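Local coordinates for protein 433aa long hypothetical phosphoribosylglycinamide formyl transferase (Pyrococcus horikoshii, PDB 2DWC) that belongs to the ATP-grasp superfamily as a PurT-like protein and holds adenosine-5'-diphosphate in its nucleotide pocket, at residues 233-238 against 277-282; 244-249 against 399-404. One frame throughout, in Å; residues are numbered along the deposited sequence.

Contact 1: residues 233-238 against 277-282. With ADP (adenosine-5'-diphosphate), chain H.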
loop_
_atom_site.group_PDB
_atom_site.type_symbol
_atom_site.label_atom_id
_atom_site.label_comp_id
_atom_site.label_asym_id
_atom_site.label_seq_id
_atom_site.Cartn_x
_atom_site.Cartn_y
_atom_site.Cartn_z
ATOM N N VAL B 233 -6.404 -18.116 -8.388
ATOM C CA VAL B 233 -5.004 -18.000 -8.005
ATOM C C VAL B 233 -4.403 -19.388 -7.938
ATOM O O VAL B 233 -4.867 -20.227 -7.171
ATOM C CB VAL B 233 -4.876 -17.292 -6.590
ATOM C CG1 VAL B 233 -3.492 -17.518 -5.967
ATOM C CG2 VAL B 233 -5.156 -15.810 -6.764
ATOM N N GLY B 234 -3.379 -19.658 -8.747
ATOM C CA GLY B 234 -2.767 -20.960 -8.624
ATOM C C GLY B 234 -1.724 -21.004 -7.500
ATOM O O GLY B 234 -1.178 -19.953 -7.122
ATOM N N HIS B 235 -1.441 -22.186 -6.946
ATOM C CA HIS B 235 -0.403 -22.277 -5.912
ATOM C C HIS B 235 0.060 -23.700 -5.673
ATOM O O HIS B 235 -0.547 -24.642 -6.159
ATOM C CB HIS B 235 -0.903 -21.702 -4.570
ATOM C CG HIS B 235 -2.123 -22.387 -4.028
ATOM N ND1 HIS B 235 -2.053 -23.445 -3.146
ATOM C CD2 HIS B 235 -3.446 -22.140 -4.214
ATOM C CE1 HIS B 235 -3.276 -23.815 -2.807
ATOM N NE2 HIS B 235 -4.142 -23.042 -3.440
ATOM N N TYR B 236 1.145 -23.861 -4.925
ATOM C CA TYR B 236 1.587 -25.210 -4.627
ATOM C C TYR B 236 1.922 -25.349 -3.138
ATOM O O TYR B 236 2.740 -24.591 -2.588
ATOM C CB TYR B 236 2.739 -25.612 -5.564
ATOM C CG TYR B 236 4.080 -25.006 -5.279
ATOM C CD1 TYR B 236 4.896 -25.520 -4.259
ATOM C CD2 TYR B 236 4.552 -23.937 -6.029
ATOM C CE1 TYR B 236 6.158 -24.980 -3.994
ATOM C CE2 TYR B 236 5.812 -23.383 -5.773
ATOM C CZ TYR B 236 6.612 -23.909 -4.752
ATOM O OH TYR B 236 7.858 -23.364 -4.487
ATOM N N GLN B 237 1.232 -26.301 -2.496
ATOM C CA GLN B 237 1.353 -26.592 -1.065
ATOM C C GLN B 237 2.425 -27.618 -0.723
ATOM O O GLN B 237 2.280 -28.804 -1.031
ATOM C CB GLN B 237 0.011 -27.100 -0.522
ATOM C CG GLN B 237 -1.049 -26.029 -0.328
ATOM C CD GLN B 237 -0.950 -25.328 1.021
ATOM O OE1 GLN B 237 -1.131 -24.111 1.115
ATOM N NE2 GLN B 237 -0.684 -26.097 2.073
ATOM N N ILE B 238 3.489 -27.159 -0.073
ATOM C CA ILE B 238 4.580 -28.037 0.334
ATOM C C ILE B 238 4.546 -28.268 1.846
ATOM O O ILE B 238 4.921 -27.391 2.633
ATOM C CB ILE B 238 5.961 -27.450 -0.070
ATOM C CG1 ILE B 238 7.079 -28.229 0.632
ATOM C CG2 ILE B 238 6.030 -25.958 0.268
ATOM C CD1 ILE B 238 7.119 -29.704 0.280
ATOM N N GLY B 277 -11.421 -17.693 0.796
ATOM C CA GLY B 277 -10.397 -18.332 -0.014
ATOM C C GLY B 277 -10.946 -19.749 -0.268
ATOM O O GLY B 277 -10.782 -20.661 0.550
ATOM N N VAL B 278 -11.635 -19.933 -1.399
ATOM C CA VAL B 278 -12.163 -21.273 -1.696
ATOM C C VAL B 278 -11.102 -22.090 -2.422
ATOM O O VAL B 278 -10.687 -21.737 -3.526
ATOM C CB VAL B 278 -13.434 -21.153 -2.570
ATOM C CG1 VAL B 278 -14.054 -22.550 -2.731
ATOM C CG2 VAL B 278 -14.422 -20.147 -1.923
ATOM N N GLU B 279 -10.700 -23.213 -1.822
ATOM C CA GLU B 279 -9.638 -24.053 -2.350
ATOM C C GLU B 279 -10.222 -25.143 -3.236
ATOM O O GLU B 279 -11.149 -25.809 -2.820
ATOM C CB GLU B 279 -8.883 -24.696 -1.193
ATOM C CG GLU B 279 -8.039 -23.712 -0.354
ATOM C CD GLU B 279 -7.036 -22.972 -1.216
ATOM O OE1 GLU B 279 -6.398 -23.624 -2.083
ATOM O OE2 GLU B 279 -6.886 -21.744 -1.027
ATOM N N MET B 280 -9.670 -25.309 -4.436
ATOM C CA MET B 280 -10.156 -26.321 -5.371
ATOM C C MET B 280 -9.020 -27.022 -6.099
ATOM O O MET B 280 -7.920 -26.479 -6.220
ATOM C CB MET B 280 -11.047 -25.657 -6.408
ATOM C CG MET B 280 -12.328 -25.086 -5.817
ATOM S SD MET B 280 -13.318 -24.270 -7.047
ATOM C CE MET B 280 -14.027 -22.916 -6.203
ATOM N N PHE B 281 -9.282 -28.244 -6.572
ATOM C CA PHE B 281 -8.288 -28.986 -7.355
ATOM C C PHE B 281 -8.803 -28.957 -8.802
ATOM O O PHE B 281 -10.006 -29.085 -9.041
ATOM C CB PHE B 281 -8.196 -30.467 -6.895
ATOM C CG PHE B 281 -7.863 -30.640 -5.434
ATOM C CD1 PHE B 281 -6.903 -29.838 -4.819
ATOM C CD2 PHE B 281 -8.451 -31.667 -4.690
ATOM C CE1 PHE B 281 -6.521 -30.052 -3.488
ATOM C CE2 PHE B 281 -8.083 -31.899 -3.366
ATOM C CZ PHE B 281 -7.108 -31.090 -2.755
ATOM N N VAL B 282 -7.894 -28.795 -9.765
ATOM C CA VAL B 282 -8.292 -28.755 -11.169
ATOM C C VAL B 282 -7.503 -29.762 -11.998
ATOM O O VAL B 282 -6.277 -29.850 -11.887
ATOM C CB VAL B 282 -8.045 -27.349 -11.799
ATOM C CG1 VAL B 282 -8.474 -27.356 -13.289
ATOM C CG2 VAL B 282 -8.832 -26.280 -11.036
HETATM P PB ADP H . -4.696 -28.099 5.178
HETATM O O1B ADP H . -5.321 -26.783 5.437
HETATM O O2B ADP H . -3.233 -28.241 4.517
HETATM O O3B ADP H . -5.150 -29.426 5.967
HETATM P PA ADP H . -5.551 -30.011 3.312
HETATM O O1A ADP H . -5.062 -30.977 4.321
HETATM O O2A ADP H . -7.096 -30.276 2.952
HETATM O O3A ADP H . -5.472 -28.486 3.822
HETATM O "O5'" ADP H . -4.716 -30.098 1.942
HETATM C "C5'" ADP H . -3.302 -29.883 1.942
HETATM C "C4'" ADP H . -2.729 -30.387 0.619
HETATM O "O4'" ADP H . -2.691 -31.822 0.553
HETATM C "C3'" ADP H . -3.654 -29.968 -0.523
HETATM O "O3'" ADP H . -3.379 -28.609 -0.872
HETATM C "C2'" ADP H . -3.101 -30.904 -1.593
HETATM O "O2'" ADP H . -1.788 -30.478 -1.963
HETATM C "C1'" ADP H . -3.014 -32.207 -0.796
HETATM N N9 ADP H . -4.325 -32.896 -0.758
HETATM C C8 ADP H . -5.236 -32.810 0.207
HETATM N N7 ADP H . -6.277 -33.589 -0.094
HETATM C C5 ADP H . -6.022 -34.176 -1.253
HETATM C C6 ADP H . -6.720 -35.068 -2.065
HETATM N N6 ADP H . -7.898 -35.548 -1.682
HETATM N N1 ADP H . -6.165 -35.458 -3.222
HETATM C C2 ADP H . -4.977 -35.018 -3.597
HETATM N N3 ADP H . -4.286 -34.173 -2.848
HETATM C C4 ADP H . -4.777 -33.737 -1.684
#
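With chi1 at 59°, His235 carries its imidazole over its own backbone, CG lying between the backbone N and the carbonyl carbon, while a bend at chi2 (-57°) curls Glu279 back so that its carboxylate comes to meet the ring. The result is a short hydrogen bond, 2.7 Å from His235 NE2 to Glu279 OE1. The carboxylate oxygen lies close to the imidazole plane and accepts through its syn lone pair, but the two flat groups are turned steeply against each other and the N-H is well off the straight line, at 137°. His235 CE1 also comes near the same oxygen, at 3.2 Å from Glu279 OE1. The strands are not neighbours: strand 209-219 runs between them and pairs with both, so the bond reaches over it, and Thr212 of that strand hydrogen-bonds the other oxygen, Glu279 OE2. With both oxygens engaged, the buried carboxylate is fixed in rotation, and histidine suits its partner position because a rigid ring can present an N-H at this distance from its strand.

Nearby, the same strands reach the ligand. Phe281 sets its ring obliquely against the adenine, with Phe281 CZ 3.6 Å from ADP C5, and it also touches the ribose, Phe281 CE1 lying 4.0 Å from ADP C2'. Phe207 stacks on this phenyl ring. From the other strand the poorly ordered Gln237 brings CG to 3.5 Å from ADP O3', while the same CG lies at the edge of the imidazole of His235. Here a buried His-carboxylate hydrogen bond sits in the large mixed sheet of the ATP-grasp region, next to Gln237 and Phe281 of the ADP pocket.

Contact 2: residues 244-249 against 399-404; sequences ASWQPA and VAKRKA
Lys401 NZ lies 3.9 Å from the centroid of the six-membered ring of Trp246 and 14° off its normal, a cation-pi contact that fastens helix 397-409 to the mixed sheet carrying strand 241-247. The ammonium group is placed there by a lysine chain laid along the indole. Its CG starts against the tryptophan stem, 3.7 Å from Trp246 CB; CD then passes above the five-membered ring, 3.8 Å from Trp246 CG; and CE settles over the middle of the six-membered ring, 3.6 Å from its centroid, as a CH-pi contact. A bend at chi3 (63°) sends NZ on over the same face, toward the CZ2 side of the ring, 3.8 Å from Trp246 CZ2.

Lysine suits this place on a partly exposed helix flank, for its methylenes cover the aromatic surface and its charge gains from the pi electrons, an effect that would be stronger where water is partly excluded. Tryptophan offers a face broad enough for CD, CE and NZ to lie over it. The backbones at this point stay apart, and the gap is bridged by these two side chains together with Ala344 of strand 343-349, which touches Trp246, Lys401 and Ala400. The small side chains of Ala344 and Ala400 are consistent with the helix lying close to the sheet.

Beyond its end, strand 241-247 turns through a cis peptide between Gln247 and Pro248, and Pro248 O lies in the indole plane at the ring edge, 3.7 Å from Trp246 CD1.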
loop_
_atom_site.group_PDB
_atom_site.type_symbol
_atom_site.label_atom_id
_atom_site.label_comp_id
_atom_site.label_asym_id
_atom_site.label_seq_id
_atom_site.Cartn_x
_atom_site.Cartn_y
_atom_site.Cartn_z
ATOM N N ALA B 244 4.520 -20.699 -2.998
ATOM C CA ALA B 244 4.405 -19.749 -4.115
ATOM C C ALA B 244 2.967 -19.707 -4.605
ATOM O O ALA B 244 2.265 -20.714 -4.491
ATOM C CB ALA B 244 5.316 -20.197 -5.295
ATOM N N SER B 245 2.526 -18.568 -5.134
ATOM C CA SER B 245 1.175 -18.456 -5.696
ATOM C C SER B 245 1.245 -17.513 -6.872
ATOM O O SER B 245 2.231 -16.768 -7.037
ATOM C CB SER B 245 0.163 -17.929 -4.664
ATOM O OG SER B 245 0.546 -16.611 -4.260
ATOM N N TRP B 246 0.219 -17.526 -7.724
ATOM C CA TRP B 246 0.301 -16.663 -8.878
ATOM C C TRP B 246 -1.086 -16.443 -9.409
ATOM O O TRP B 246 -2.000 -17.218 -9.114
ATOM C CB TRP B 246 1.193 -17.309 -9.996
ATOM C CG TRP B 246 0.763 -18.738 -10.380
ATOM C CD1 TRP B 246 -0.151 -19.119 -11.350
ATOM C CD2 TRP B 246 1.194 -19.932 -9.738
ATOM N NE1 TRP B 246 -0.307 -20.512 -11.319
ATOM C CE2 TRP B 246 0.511 -21.016 -10.338
ATOM C CE3 TRP B 246 2.108 -20.200 -8.702
ATOM C CZ2 TRP B 246 0.714 -22.348 -9.928
ATOM C CZ3 TRP B 246 2.313 -21.521 -8.299
ATOM C CH2 TRP B 246 1.611 -22.583 -8.917
ATOM N N GLN B 247 -1.242 -15.386 -10.201
ATOM C CA GLN B 247 -2.558 -15.093 -10.791
ATOM C C GLN B 247 -2.291 -14.600 -12.201
ATOM O O GLN B 247 -1.409 -13.795 -12.408
ATOM C CB GLN B 247 -3.280 -13.987 -10.007
ATOM C CG GLN B 247 -4.785 -13.854 -10.345
ATOM C CD GLN B 247 -5.444 -12.684 -9.614
ATOM O OE1 GLN B 247 -4.884 -11.575 -9.584
ATOM N NE2 GLN B 247 -6.648 -12.905 -9.064
ATOM N N PRO B 248 -3.054 -15.079 -13.200
ATOM C CA PRO B 248 -4.145 -16.052 -13.097
ATOM C C PRO B 248 -3.634 -17.478 -13.224
ATOM O O PRO B 248 -2.558 -17.730 -13.786
ATOM C CB PRO B 248 -5.054 -15.670 -14.263
ATOM C CG PRO B 248 -4.020 -15.324 -15.392
ATOM C CD PRO B 248 -2.863 -14.608 -14.596
ATOM N N ALA B 249 -4.380 -18.412 -12.665
ATOM C CA ALA B 249 -4.016 -19.827 -12.779
ATOM C C ALA B 249 -4.153 -20.203 -14.275
ATOM O O ALA B 249 -5.060 -19.740 -14.953
ATOM C CB ALA B 249 -4.968 -20.667 -11.942
ATOM N N VAL B 399 6.770 -16.133 -16.262
ATOM C CA VAL B 399 7.948 -15.312 -16.066
ATOM C C VAL B 399 7.852 -14.732 -14.635
ATOM O O VAL B 399 8.829 -14.726 -13.887
ATOM C CB VAL B 399 8.004 -14.168 -17.093
ATOM C CG1 VAL B 399 9.146 -13.227 -16.729
ATOM C CG2 VAL B 399 8.236 -14.744 -18.521
ATOM N N ALA B 400 6.676 -14.255 -14.256
ATOM C CA ALA B 400 6.523 -13.723 -12.881
ATOM C C ALA B 400 6.773 -14.804 -11.825
ATOM O O ALA B 400 7.437 -14.524 -10.815
ATOM C CB ALA B 400 5.137 -13.103 -12.710
ATOM N N LYS B 401 6.267 -16.031 -12.035
ATOM C CA LYS B 401 6.516 -17.133 -11.092
ATOM C C LYS B 401 8.013 -17.386 -10.918
ATOM O O LYS B 401 8.525 -17.485 -9.790
ATOM C CB LYS B 401 5.862 -18.453 -11.573
ATOM C CG LYS B 401 4.358 -18.444 -11.628
ATOM C CD LYS B 401 3.821 -19.660 -12.365
ATOM C CE LYS B 401 4.174 -20.978 -11.650
ATOM N NZ LYS B 401 3.612 -22.147 -12.410
ATOM N N ARG B 402 8.738 -17.496 -12.037
ATOM C CA ARG B 402 10.171 -17.758 -11.938
ATOM C C ARG B 402 10.894 -16.588 -11.310
ATOM O O ARG B 402 11.822 -16.780 -10.524
ATOM C CB ARG B 402 10.782 -18.068 -13.320
ATOM C CG ARG B 402 10.565 -19.512 -13.777
ATOM C CD ARG B 402 11.327 -19.813 -15.101
ATOM N NE ARG B 402 10.987 -18.860 -16.169
ATOM C CZ ARG B 402 10.024 -19.034 -17.075
ATOM N NH1 ARG B 402 9.281 -20.141 -17.080
ATOM N NH2 ARG B 402 9.789 -18.087 -17.970
ATOM N N LYS B 403 10.475 -15.369 -11.630
ATOM C CA LYS B 403 11.140 -14.214 -11.053
ATOM C C LYS B 403 10.950 -14.058 -9.531
ATOM O O LYS B 403 11.925 -13.735 -8.816
ATOM C CB LYS B 403 10.668 -12.973 -11.752
ATOM C CG LYS B 403 11.334 -11.724 -11.300
ATOM C CD LYS B 403 10.957 -10.605 -12.243
ATOM C CE LYS B 403 11.812 -10.642 -13.511
ATOM N NZ LYS B 403 11.621 -9.410 -14.321
ATOM N N ALA B 404 9.721 -14.268 -9.049
ATOM C CA ALA B 404 9.465 -14.189 -7.603
ATOM C C ALA B 404 10.328 -15.231 -6.900
ATOM O O ALA B 404 10.918 -14.977 -5.859
ATOM C CB ALA B 404 7.956 -14.439 -7.287
#

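From the N terminus the chain first runs through 233-238, turns as a hairpin into 244-249, then continues through helix 253-270 to 277-282 and only much later reaches 399-404. Contact 1 thus closes a loop of 38 residues and contact 2 one of 149; their segments alternate, so the two loops cross. They meet in the hairpin, where Gly234 N and Trp246 O, 2.8 Å apart, probably form a hydrogen bond between adjacent strands. On one side of this hairpin contact 1 joins two strands of the ATP-grasp region near the nucleotide; contact 2 ties the same sheet to a helix of the PurT C-terminal region.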